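Local structure of inactive dihydroorotase-like domain (Chaetomium thermophilum, 5NNL) at residues I35-S40 with V237-A242; T281-L286 with V309-T314. The protein is an inactive dihydroorotase-like domain, probably with the alpha/beta barrel of its family. All blocks are in the same frame, centred on the assembly; numbering follows the deposited sequence.

Contact 1: I35-S40 with V237-A242; sequences IAAGYS and VGIADA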
loop_
_atom_site.group_PDB
_atom_site.type_symbol
_atom_site.label_atom_id
_atom_site.label_comp_id
_atom_site.label_asym_id
_atom_site.label_seq_id
_atom_site.Cartn_x
_atom_site.Cartn_y
_atom_site.Cartn_z
ATOM N N ILE A 35 -12.227 0.101 5.356
ATOM C CA ILE A 35 -12.815 0.943 6.395
ATOM C C ILE A 35 -13.038 0.131 7.663
ATOM O O ILE A 35 -12.851 0.629 8.779
ATOM C CB ILE A 35 -14.115 1.606 5.895
ATOM C CG1 ILE A 35 -14.518 2.767 6.815
ATOM C CG2 ILE A 35 -15.271 0.600 5.790
ATOM C CD1 ILE A 35 -13.585 3.957 6.760
ATOM N N ALA A 36 -13.405 -1.143 7.512
ATOM C CA ALA A 36 -13.583 -2.002 8.676
ATOM C C ALA A 36 -12.275 -2.209 9.430
ATOM O O ALA A 36 -12.289 -2.477 10.636
ATOM C CB ALA A 36 -14.160 -3.351 8.249
ATOM N N ALA A 37 -11.140 -2.103 8.744
ATOM C CA ALA A 37 -9.844 -2.264 9.385
ATOM C C ALA A 37 -9.275 -0.956 9.916
ATOM O O ALA A 37 -8.227 -0.979 10.570
ATOM C CB ALA A 37 -8.841 -2.885 8.406
ATOM N N GLY A 38 -9.931 0.173 9.649
ATOM C CA GLY A 38 -9.475 1.465 10.120
ATOM C C GLY A 38 -8.860 2.349 9.058
ATOM O O GLY A 38 -8.396 3.448 9.388
ATOM N N TYR A 39 -8.842 1.918 7.799
ATOM C CA TYR A 39 -8.264 2.702 6.715
ATOM C C TYR A 39 -9.375 3.509 6.051
ATOM O O TYR A 39 -10.226 2.947 5.354
ATOM C CB TYR A 39 -7.563 1.790 5.709
ATOM C CG TYR A 39 -6.543 0.871 6.343
ATOM C CD1 TYR A 39 -5.300 1.350 6.741
ATOM C CD2 TYR A 39 -6.827 -0.470 6.558
ATOM C CE1 TYR A 39 -4.366 0.517 7.334
ATOM C CE2 TYR A 39 -5.898 -1.314 7.147
ATOM C CZ TYR A 39 -4.668 -0.812 7.534
ATOM O OH TYR A 39 -3.732 -1.638 8.124
ATOM N N SER A 40 -9.371 4.824 6.271
ATOM C CA SER A 40 -10.338 5.718 5.646
ATOM C C SER A 40 -9.841 6.294 4.325
ATOM O O SER A 40 -10.585 7.030 3.669
ATOM C CB SER A 40 -10.695 6.862 6.602
ATOM O OG SER A 40 -9.557 7.647 6.915
ATOM N N VAL A 237 -7.607 -10.368 1.264
ATOM C CA VAL A 237 -6.499 -10.978 1.992
ATOM C C VAL A 237 -5.566 -9.900 2.522
ATOM O O VAL A 237 -5.190 -8.965 1.803
ATOM C CB VAL A 237 -5.733 -11.971 1.100
ATOM C CG1 VAL A 237 -6.508 -13.266 0.951
ATOM C CG2 VAL A 237 -5.412 -11.362 -0.265
ATOM N N GLY A 238 -5.187 -10.031 3.795
ATOM C CA GLY A 238 -4.159 -9.207 4.391
ATOM C C GLY A 238 -4.608 -7.860 4.916
ATOM O O GLY A 238 -3.789 -7.153 5.519
ATOM N N ILE A 239 -5.874 -7.479 4.729
ATOM C CA ILE A 239 -6.302 -6.142 5.132
ATOM C C ILE A 239 -6.578 -6.083 6.629
ATOM O O ILE A 239 -6.142 -5.149 7.310
ATOM C CB ILE A 239 -7.521 -5.695 4.308
ATOM C CG1 ILE A 239 -7.119 -5.534 2.839
ATOM C CG2 ILE A 239 -8.081 -4.371 4.847
ATOM C CD1 ILE A 239 -8.274 -5.243 1.905
ATOM N N ALA A 240 -7.297 -7.067 7.168
ATOM C CA ALA A 240 -7.614 -7.084 8.590
ATOM C C ALA A 240 -6.468 -7.602 9.453
ATOM O O ALA A 240 -6.554 -7.506 10.682
ATOM C CB ALA A 240 -8.868 -7.929 8.831
ATOM N N ASP A 241 -5.405 -8.133 8.838
ATOM C CA ASP A 241 -4.261 -8.682 9.565
ATOM C C ASP A 241 -3.225 -7.621 9.904
ATOM O O ASP A 241 -2.550 -7.715 10.937
ATOM C CB ASP A 241 -3.573 -9.760 8.724
ATOM C CG ASP A 241 -4.227 -11.112 8.850
ATOM O OD1 ASP A 241 -5.184 -11.241 9.645
ATOM O OD2 ASP A 241 -3.779 -12.045 8.150
ATOM N N ALA A 242 -3.064 -6.624 9.034
ATOM C CA ALA A 242 -1.861 -5.801 9.057
ATOM C C ALA A 242 -1.716 -5.060 10.380
ATOM O O ALA A 242 -0.689 -5.178 11.060
ATOM C CB ALA A 242 -1.881 -4.825 7.883
HETATM O O HOH W 1 -5.111 -3.837 9.266
#
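Ala-37 and Tyr-39 meet the loop residues Ile-239 and Ala-242 in a small, buried, mostly apolar contact. The methyl CB of Ala-37 points toward the loop and lies 3.9 Å from CG2 of Ile-239. Ala-37 CB is also 3.7 Å from the carbonyl O of Ile-239. Ile-239 CG2 is the branch anti to the backbone N; CG1 lies beside that N, chi1 -66°. Tyr-39 adds the edge of its ring. Tyr-39 CE2 is 3.8 Å from Ile-239 O, which lies near the ring plane. Farther out, OH of Tyr-39 sits 3.7 Å from the methyl CB of Ala-242. One water ties the polar atoms together. It is hydrogen-bonded to Tyr-39 OH at 2.8 Å and donates to Ile-239 O at 2.6 Å. In the barrel expected of this family, the pairing joins the end of helix 26-37 and the start of strand 39-44 to the loop before helix 242-251. Gly-38 makes the turn between Ala-37 and Tyr-39 with a positive phi of 106°, and the helix closes in a Schellman motif. Gly-38 N donates to Ile-35 O at 3.1 Å. The Tyr-39 side chain also packs on Leu-9 and Asn-11 of strand 3-11. On the loop side, Ile-239 rests on Ala-33 of helix 26-37, and Asp-241 OD2 is hydrogen-bonded to Tyr-182 OH and Ser-299 OG.

Contact 2: T281-L286 with V309-T314; sequences TVEIEL and VVQRVT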
loop_
_atom_site.group_PDB
_atom_site.type_symbol
_atom_site.label_atom_id
_atom_site.label_comp_id
_atom_site.label_asym_id
_atom_site.label_seq_id
_atom_site.Cartn_x
_atom_site.Cartn_y
_atom_site.Cartn_z
ATOM N N THR A 281 -12.187 8.632 12.289
ATOM C CA THR A 281 -11.509 8.275 13.527
ATOM C C THR A 281 -11.509 6.763 13.698
ATOM O O THR A 281 -12.378 6.059 13.175
ATOM C CB THR A 281 -12.174 8.934 14.750
ATOM O OG1 THR A 281 -13.467 8.360 14.970
ATOM C CG2 THR A 281 -12.315 10.440 14.544
ATOM N N VAL A 282 -10.515 6.275 14.437
ATOM C CA VAL A 282 -10.358 4.857 14.740
ATOM C C VAL A 282 -10.095 4.708 16.232
ATOM O O VAL A 282 -9.143 5.294 16.760
ATOM C CB VAL A 282 -9.207 4.220 13.936
ATOM C CG1 VAL A 282 -9.099 2.728 14.239
ATOM C CG2 VAL A 282 -9.399 4.444 12.460
ATOM N N GLU A 283 -10.920 3.909 16.902
ATOM C CA GLU A 283 -10.732 3.576 18.307
ATOM C C GLU A 283 -10.326 2.113 18.409
ATOM O O GLU A 283 -11.016 1.237 17.874
ATOM C CB GLU A 283 -12.004 3.828 19.119
ATOM C CG GLU A 283 -11.835 3.585 20.617
ATOM C CD GLU A 283 -13.099 3.875 21.409
ATOM O OE1 GLU A 283 -14.205 3.693 20.849
ATOM O OE2 GLU A 283 -12.984 4.288 22.584
ATOM N N ILE A 284 -9.220 1.857 19.103
ATOM C CA ILE A 284 -8.585 0.544 19.127
ATOM C C ILE A 284 -8.409 0.099 20.570
ATOM O O ILE A 284 -7.867 0.841 21.397
ATOM C CB ILE A 284 -7.229 0.569 18.397
ATOM C CG1 ILE A 284 -7.455 0.769 16.898
ATOM C CG2 ILE A 284 -6.451 -0.715 18.631
ATOM C CD1 ILE A 284 -6.410 1.593 16.251
ATOM N N GLU A 285 -8.865 -1.114 20.867
ATOM C CA GLU A 285 -8.568 -1.782 22.132
ATOM C C GLU A 285 -7.238 -2.500 21.929
ATOM O O GLU A 285 -7.176 -3.620 21.421
ATOM C CB GLU A 285 -9.703 -2.721 22.521
ATOM C CG GLU A 285 -10.989 -1.963 22.876
ATOM C CD GLU A 285 -12.267 -2.773 22.695
ATOM O OE1 GLU A 285 -13.208 -2.572 23.492
ATOM O OE2 GLU A 285 -12.344 -3.592 21.756
ATOM N N LEU A 286 -6.156 -1.822 22.318
ATOM C CA LEU A 286 -4.809 -2.278 21.986
ATOM C C LEU A 286 -4.477 -3.614 22.640
ATOM O O LEU A 286 -3.699 -4.399 22.084
ATOM C CB LEU A 286 -3.803 -1.209 22.407
ATOM C CG LEU A 286 -2.317 -1.531 22.281
ATOM C CD1 LEU A 286 -1.954 -1.858 20.845
ATOM C CD2 LEU A 286 -1.497 -0.362 22.793
ATOM N N VAL A 309 -7.970 -4.789 18.640
ATOM C CA VAL A 309 -9.309 -4.872 18.072
ATOM C C VAL A 309 -9.749 -3.472 17.672
ATOM O O VAL A 309 -9.596 -2.518 18.445
ATOM C CB VAL A 309 -10.296 -5.509 19.067
ATOM C CG1 VAL A 309 -11.744 -5.329 18.607
ATOM C CG2 VAL A 309 -9.983 -6.993 19.234
ATOM N N VAL A 310 -10.285 -3.348 16.460
ATOM C CA VAL A 310 -10.818 -2.083 15.959
ATOM C C VAL A 310 -12.202 -1.900 16.578
ATOM O O VAL A 310 -13.195 -2.439 16.086
ATOM C CB VAL A 310 -10.870 -2.053 14.431
ATOM C CG1 VAL A 310 -11.426 -0.725 13.943
ATOM C CG2 VAL A 310 -9.488 -2.296 13.855
ATOM N N GLN A 311 -12.274 -1.125 17.660
ATOM C CA GLN A 311 -13.526 -1.004 18.400
ATOM C C GLN A 311 -14.551 -0.189 17.621
ATOM O O GLN A 311 -15.733 -0.545 17.582
ATOM C CB GLN A 311 -13.265 -0.382 19.774
ATOM C CG GLN A 311 -14.528 -0.018 20.560
ATOM C CD GLN A 311 -14.221 0.526 21.951
ATOM O OE1 GLN A 311 -13.091 0.918 22.245
ATOM N NE2 GLN A 311 -15.231 0.547 22.813
ATOM N N ARG A 312 -14.121 0.899 16.991
ATOM C CA ARG A 312 -15.051 1.763 16.282
ATOM C C ARG A 312 -14.299 2.568 15.234
ATOM O O ARG A 312 -13.219 3.096 15.506
ATOM C CB ARG A 312 -15.773 2.708 17.247
ATOM C CG ARG A 312 -16.808 3.605 16.574
ATOM C CD ARG A 312 -17.315 4.710 17.491
ATOM N NE ARG A 312 -16.220 5.498 18.053
ATOM C CZ ARG A 312 -16.297 6.783 18.390
ATOM N NH1 ARG A 312 -17.421 7.471 18.216
ATOM N NH2 ARG A 312 -15.231 7.388 18.899
ATOM N N VAL A 313 -14.889 2.665 14.046
ATOM C CA VAL A 313 -14.397 3.528 12.979
ATOM C C VAL A 313 -15.537 4.443 12.565
ATOM O O VAL A 313 -16.633 3.967 12.243
ATOM C CB VAL A 313 -13.881 2.721 11.773
ATOM C CG1 VAL A 313 -13.486 3.647 10.614
ATOM C CG2 VAL A 313 -12.706 1.847 12.185
ATOM N N THR A 314 -15.285 5.746 12.583
ATOM C CA THR A 314 -16.223 6.719 12.053
ATOM C C THR A 314 -15.731 7.202 10.696
ATOM O O THR A 314 -14.526 7.265 10.434
ATOM C CB THR A 314 -16.404 7.909 13.003
ATOM O OG1 THR A 314 -15.161 8.605 13.169
ATOM C CG2 THR A 314 -16.906 7.435 14.366
HETATM O O HOH W 2 -13.904 6.008 16.180
#
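Strands 281-285 and 309-314 pair antiparallel, Thr-281 facing Thr-314 and Glu-285 facing Val-309, in the part of the fold where strand 281-291 lies between strands 3-11 and 305-315. The segment axes come within 4.5 Å at an angle of 144°. Glu-283 N donates to Arg-312 O at 2.8 Å, nearly straight at 171° and almost along the C=O axis. At the far end, Glu-285 N donates to Val-309 O at 2.9 Å. Between these bonds the register slips by one residue in a classic beta bulge. Gln-311 and Arg-312 both face Glu-283, whose carbonyl O accepts from Gln-311 N at 2.7 Å and from Arg-312 N at 3.2 Å. The backbone of Gln-311 leaves the extended conformation of a regular strand. On the face of the sheet bearing Glu-283, CG of this residue is anti to the backbone N with the chain extended beyond it, and the carboxylate stacks on the Gln-311 amide, the two planes 15° apart. Glu-283 OE1 also forms a long salt bridge of 3.9 Å with Arg-312 NE. The Glu-285 carboxylate is a second flat group stacked on this amide, and Glu-285 OE2 is 3.6 Å from Val-309 CG1. A water joins Thr-281 OG1 to Arg-312 O. The other face is apolar: Val-282 CG1 meets Val-310 CG1 at 4.2 Å, and CG2 of Val-282 meets Val-313 CG2. Ile-284 on this face packs against Leu-243 and Leu-247 of helix 242-251.

Overall arrangement
The two contacts are neighbours, with centres about 11 Å apart, on the same side of the chain's centre. They come in series: contact 1 closes at residue 242 before contact 2 opens at 281. They touch directly. The end of helix 26-37 and Gly-38 lie against the valine face of strands 281-285 and 309-314, with Gly-38 O 3.4 Å from Val-282 CG2 and Ile-35 O 3.6 Å from Val-313 CG1. Strand 3-11 lies between strands 39-44 and 281-291. Helix 242-251 begins in contact 1 and covers Ile-284 of contact 2. Residues 35-40, early in the probable barrel, are held between the loop before helix 242-251 and antiparallel strands from the last third of the chain.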